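Local coordinates for PA0833-PD protein (Pseudomonas aeruginosa PAO1, PDB 6JFW) that probably anchors the outer membrane to the cell wall by binding peptidoglycan through its periplasmic OmpA C-like domain, at residues A[66-72]-A[132-138]. Numbering follows the deposited sequence.
Sequences TIEIVGY and RVEVNLR
Strands 66-72 and 132-138 are antiparallel neighbours in the mixed sheet of the OmpA C-like domain. Paired backbone bonds join Glu68 to Asn136 and Val70 to Glu134, the straightest running from Glu134 N to Val70 O (2.7 Å, 174°). One face belongs to the alpha/beta core: Ile67 CG1 meets Leu137 CD2 (3.6 Å), and Ile69 CG2 meets Val133 CG1 (3.7 Å), with Ile69 packed against Ala90, Ala94 and Leu97 of helix 79-99. On the face bearing Tyr72, the guanidinium of Arg132 lies flat over the ring, planes 11° apart, with CZ 3.7 Å from the ring centroid in a cation-pi stack. Arg132 CG sits between its own backbone N and carbonyl carbon (chi1 76°), and a bend at chi2 brings the guanidinium back across Tyr72. Glu134 OE2, in the guanidinium plane, accepts from Arg132 NE (2.7 Å) and NH2 (3.0 Å) in a side-on salt bridge; with Asn130 O on NH1 and Gln116 O on NH2 this probably fixes the guanidinium's rotation. A water bridges Tyr72 OH, Glu134 OE1 and Asn136 ND2; Tyr72 OH is also hydrogen-bonded to Gln116 OE1. Asn136 ND2 gives Glu68 OE1 a bent hydrogen bond (2.9 Å) from above the carboxylate plane.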
ATOM      1  N   THR A  66     -12.882   5.333  -3.237  1.00 12.12           N
ATOM      2  CA  THR A  66     -12.207   4.344  -4.059  1.00 19.11           C
ATOM      3  C   THR A  66     -10.883   3.971  -3.417  1.00 14.43           C
ATOM      4  O   THR A  66     -10.273   4.761  -2.692  1.00 17.34           O
ATOM      5  CB  THR A  66     -11.945   4.852  -5.480  1.00 25.96           C
ATOM      6  OG1 THR A  66     -11.083   5.996  -5.431  1.00 22.77           O
ATOM      7  CG2 THR A  66     -13.238   5.211  -6.171  1.00 18.91           C
ATOM      8  N   ILE A  67     -10.434   2.756  -3.706  1.00 13.62           N
ATOM      9  CA  ILE A  67      -9.204   2.217  -3.152  1.00 12.57           C
ATOM     10  C   ILE A  67      -8.254   1.953  -4.311  1.00 18.23           C
ATOM     11  O   ILE A  67      -8.552   1.140  -5.193  1.00 18.70           O
ATOM     12  CB  ILE A  67      -9.469   0.945  -2.333  1.00 15.39           C
ATOM     13  CG1 ILE A  67     -10.490   1.258  -1.236  1.00 19.71           C
ATOM     14  CG2 ILE A  67      -8.177   0.414  -1.736  1.00 15.65           C
ATOM     15  CD1 ILE A  67     -11.223   0.056  -0.698  1.00 22.44           C
ATOM     16  N   GLU A  68      -7.129   2.663  -4.319  1.00 15.96           N
ATOM     17  CA  GLU A  68      -6.121   2.551  -5.365  1.00 13.32           C
ATOM     18  C   GLU A  68      -4.849   1.999  -4.742  1.00 17.33           C
ATOM     19  O   GLU A  68      -4.257   2.639  -3.866  1.00 20.76           O
ATOM     20  CB  GLU A  68      -5.855   3.909  -6.015  1.00 19.44           C
ATOM     21  CG  GLU A  68      -5.254   3.816  -7.400  1.00 37.84           C
ATOM     22  CD  GLU A  68      -4.258   4.920  -7.697  1.00 43.54           C
ATOM     23  OE1 GLU A  68      -3.985   5.741  -6.797  1.00 33.75           O
ATOM     24  OE2 GLU A  68      -3.750   4.968  -8.838  1.00 43.39           O
ATOM     25  N   ILE A  69      -4.431   0.820  -5.188  1.00 12.35           N
ATOM     26  CA  ILE A  69      -3.248   0.151  -4.658  1.00 12.24           C
ATOM     27  C   ILE A  69      -2.136   0.282  -5.688  1.00 17.02           C
ATOM     28  O   ILE A  69      -2.288  -0.144  -6.839  1.00 14.42           O
ATOM     29  CB  ILE A  69      -3.535  -1.318  -4.322  1.00 12.90           C
ATOM     30  CG1 ILE A  69      -4.680  -1.397  -3.310  1.00 11.85           C
ATOM     31  CG2 ILE A  69      -2.287  -1.989  -3.769  1.00  8.62           C
ATOM     32  CD1 ILE A  69      -5.333  -2.753  -3.225  1.00 13.55           C
ATOM     33  N   VAL A  70      -1.022   0.879  -5.279  1.00 11.78           N
ATOM     34  CA  VAL A  70       0.063   1.225  -6.189  1.00 12.96           C
ATOM     35  C   VAL A  70       1.360   0.659  -5.630  1.00 11.06           C
ATOM     36  O   VAL A  70       1.723   0.947  -4.483  1.00 13.34           O
ATOM     37  CB  VAL A  70       0.176   2.744  -6.388  1.00 17.41           C
ATOM     38  CG1 VAL A  70       1.252   3.053  -7.388  1.00 18.30           C
ATOM     39  CG2 VAL A  70      -1.157   3.328  -6.842  1.00 18.66           C
ATOM     40  N   GLY A  71       2.054  -0.140  -6.435  1.00 12.22           N
ATOM     41  CA  GLY A  71       3.341  -0.690  -6.060  1.00 12.64           C
ATOM     42  C   GLY A  71       4.481   0.153  -6.602  1.00 14.06           C
ATOM     43  O   GLY A  71       4.383   0.739  -7.677  1.00 16.10           O
ATOM     44  N   TYR A  72       5.569   0.216  -5.834  1.00  9.14           N
ATOM     45  CA  TYR A  72       6.744   0.984  -6.216  1.00 14.76           C
ATOM     46  C   TYR A  72       8.001   0.171  -5.944  1.00 17.22           C
ATOM     47  O   TYR A  72       8.014  -0.730  -5.103  1.00 10.91           O
ATOM     48  CB  TYR A  72       6.852   2.311  -5.454  1.00 13.01           C
ATOM     49  CG  TYR A  72       5.748   3.306  -5.708  1.00 14.98           C
ATOM     50  CD1 TYR A  72       4.593   3.298  -4.941  1.00 12.60           C
ATOM     51  CD2 TYR A  72       5.874   4.277  -6.694  1.00 14.54           C
ATOM     52  CE1 TYR A  72       3.587   4.216  -5.156  1.00 12.89           C
ATOM     53  CE2 TYR A  72       4.871   5.200  -6.919  1.00 13.18           C
ATOM     54  CZ  TYR A  72       3.730   5.164  -6.148  1.00 14.55           C
ATOM     55  OH  TYR A  72       2.728   6.081  -6.366  1.00 22.21           O
ATOM     56  N   ARG A 132       7.896  -0.039  -1.806  1.00 14.11           N
ATOM     57  CA  ARG A 132       6.733   0.132  -0.953  1.00 14.12           C
ATOM     58  C   ARG A 132       5.481  -0.110  -1.777  1.00 12.58           C
ATOM     59  O   ARG A 132       5.515  -0.103  -3.010  1.00  9.27           O
ATOM     60  CB  ARG A 132       6.696   1.538  -0.346  1.00 13.32           C
ATOM     61  CG  ARG A 132       6.245   2.594  -1.348  1.00 14.14           C
ATOM     62  CD  ARG A 132       7.032   3.888  -1.226  1.00 17.02           C
ATOM     63  NE  ARG A 132       6.454   4.941  -2.058  1.00 17.34           N
ATOM     64  CZ  ARG A 132       6.978   5.372  -3.201  1.00 18.43           C
ATOM     65  NH1 ARG A 132       8.106   4.849  -3.661  1.00 13.99           N
ATOM     66  NH2 ARG A 132       6.372   6.334  -3.886  1.00 16.65           N
ATOM     67  N   VAL A 133       4.373  -0.320  -1.074  1.00 10.59           N
ATOM     68  CA  VAL A 133       3.043  -0.316  -1.668  1.00 11.51           C
ATOM     69  C   VAL A 133       2.254   0.805  -1.011  1.00 14.44           C
ATOM     70  O   VAL A 133       2.298   0.966   0.214  1.00 15.44           O
ATOM     71  CB  VAL A 133       2.329  -1.669  -1.500  1.00 13.42           C
ATOM     72  CG1 VAL A 133       0.844  -1.530  -1.801  1.00 14.86           C
ATOM     73  CG2 VAL A 133       2.953  -2.710  -2.414  1.00 12.87           C
ATOM     74  N   GLU A 134       1.558   1.593  -1.824  1.00 14.26           N
ATOM     75  CA  GLU A 134       0.741   2.695  -1.344  1.00 12.40           C
ATOM     76  C   GLU A 134      -0.729   2.391  -1.600  1.00 14.91           C
ATOM     77  O   GLU A 134      -1.094   1.897  -2.672  1.00 15.32           O
ATOM     78  CB  GLU A 134       1.141   4.010  -2.021  1.00 15.07           C
ATOM     79  CG  GLU A 134       2.542   4.465  -1.648  1.00 16.88           C
ATOM     80  CD  GLU A 134       2.930   5.809  -2.243  1.00 24.10           C
ATOM     81  OE1 GLU A 134       2.093   6.436  -2.928  1.00 19.62           O
ATOM     82  OE2 GLU A 134       4.077   6.248  -2.003  1.00 20.45           O
ATOM     83  N   VAL A 135      -1.565   2.667  -0.604  1.00 11.61           N
ATOM     84  CA  VAL A 135      -3.014   2.544  -0.721  1.00 13.24           C
ATOM     85  C   VAL A 135      -3.595   3.945  -0.626  1.00 16.13           C
ATOM     86  O   VAL A 135      -3.551   4.575   0.438  1.00 17.78           O
ATOM     87  CB  VAL A 135      -3.608   1.631   0.359  1.00 15.00           C
ATOM     88  CG1 VAL A 135      -5.115   1.509   0.167  1.00 19.71           C
ATOM     89  CG2 VAL A 135      -2.946   0.265   0.334  1.00 10.96           C
ATOM     90  N   ASN A 136      -4.139   4.438  -1.732  1.00 10.83           N
ATOM     91  CA  ASN A 136      -4.762   5.753  -1.775  1.00 13.65           C
ATOM     92  C   ASN A 136      -6.273   5.605  -1.654  1.00 18.82           C
ATOM     93  O   ASN A 136      -6.889   4.832  -2.397  1.00 16.67           O
ATOM     94  CB  ASN A 136      -4.401   6.488  -3.066  1.00 20.50           C
ATOM     95  CG  ASN A 136      -2.902   6.581  -3.284  1.00 28.53           C
ATOM     96  OD1 ASN A 136      -2.184   7.179  -2.483  1.00 25.54           O
ATOM     97  ND2 ASN A 136      -2.424   5.995  -4.376  1.00 25.56           N
ATOM     98  N   LEU A 137      -6.860   6.338  -0.711  1.00 13.41           N
ATOM     99  CA  LEU A 137      -8.305   6.370  -0.505  1.00 16.27           C
ATOM    100  C   LEU A 137      -8.804   7.744  -0.937  1.00 18.47           C
ATOM    101  O   LEU A 137      -8.498   8.755  -0.296  1.00 19.65           O
ATOM    102  CB  LEU A 137      -8.662   6.087   0.953  1.00 15.49           C
ATOM    103  CG  LEU A 137      -8.165   4.785   1.590  1.00 17.38           C
ATOM    104  CD1 LEU A 137      -8.493   4.758   3.077  1.00 21.35           C
ATOM    105  CD2 LEU A 137      -8.759   3.572   0.896  1.00 20.73           C
ATOM    106  N   ARG A 138      -9.565   7.778  -2.022  1.00 15.22           N
ATOM    107  CA  ARG A 138     -10.094   9.001  -2.582  1.00 18.07           C
ATOM    108  C   ARG A 138     -11.600   9.070  -2.418  1.00 16.87           C
ATOM    109  O   ARG A 138     -12.293   8.134  -2.834  1.00 17.95           O
ATOM    110  CB  ARG A 138      -9.758   9.069  -4.040  1.00 21.16           C
ATOM    111  CG  ARG A 138     -10.463  10.153  -4.650  1.00 37.02           C
ATOM    112  CD  ARG A 138      -9.838  10.331  -5.925  1.00 42.92           C
ATOM    113  NE  ARG A 138      -9.205  11.668  -5.897  1.00 51.17           N
ATOM    114  CZ  ARG A 138      -8.144  12.020  -6.587  1.00 60.83           C
ATOM    115  NH1 ARG A 138      -7.564  11.101  -7.326  1.00 58.64           N
ATOM    116  NH2 ARG A 138      -7.512  13.219  -6.547  1.00 53.33           N
TER
HETATM  117  O   HOH W   1       0.538   5.921  -4.870  1.00 28.93           O
HETATM  118  O   HOH W   2      -0.209   7.852  -6.094  1.00 42.74           O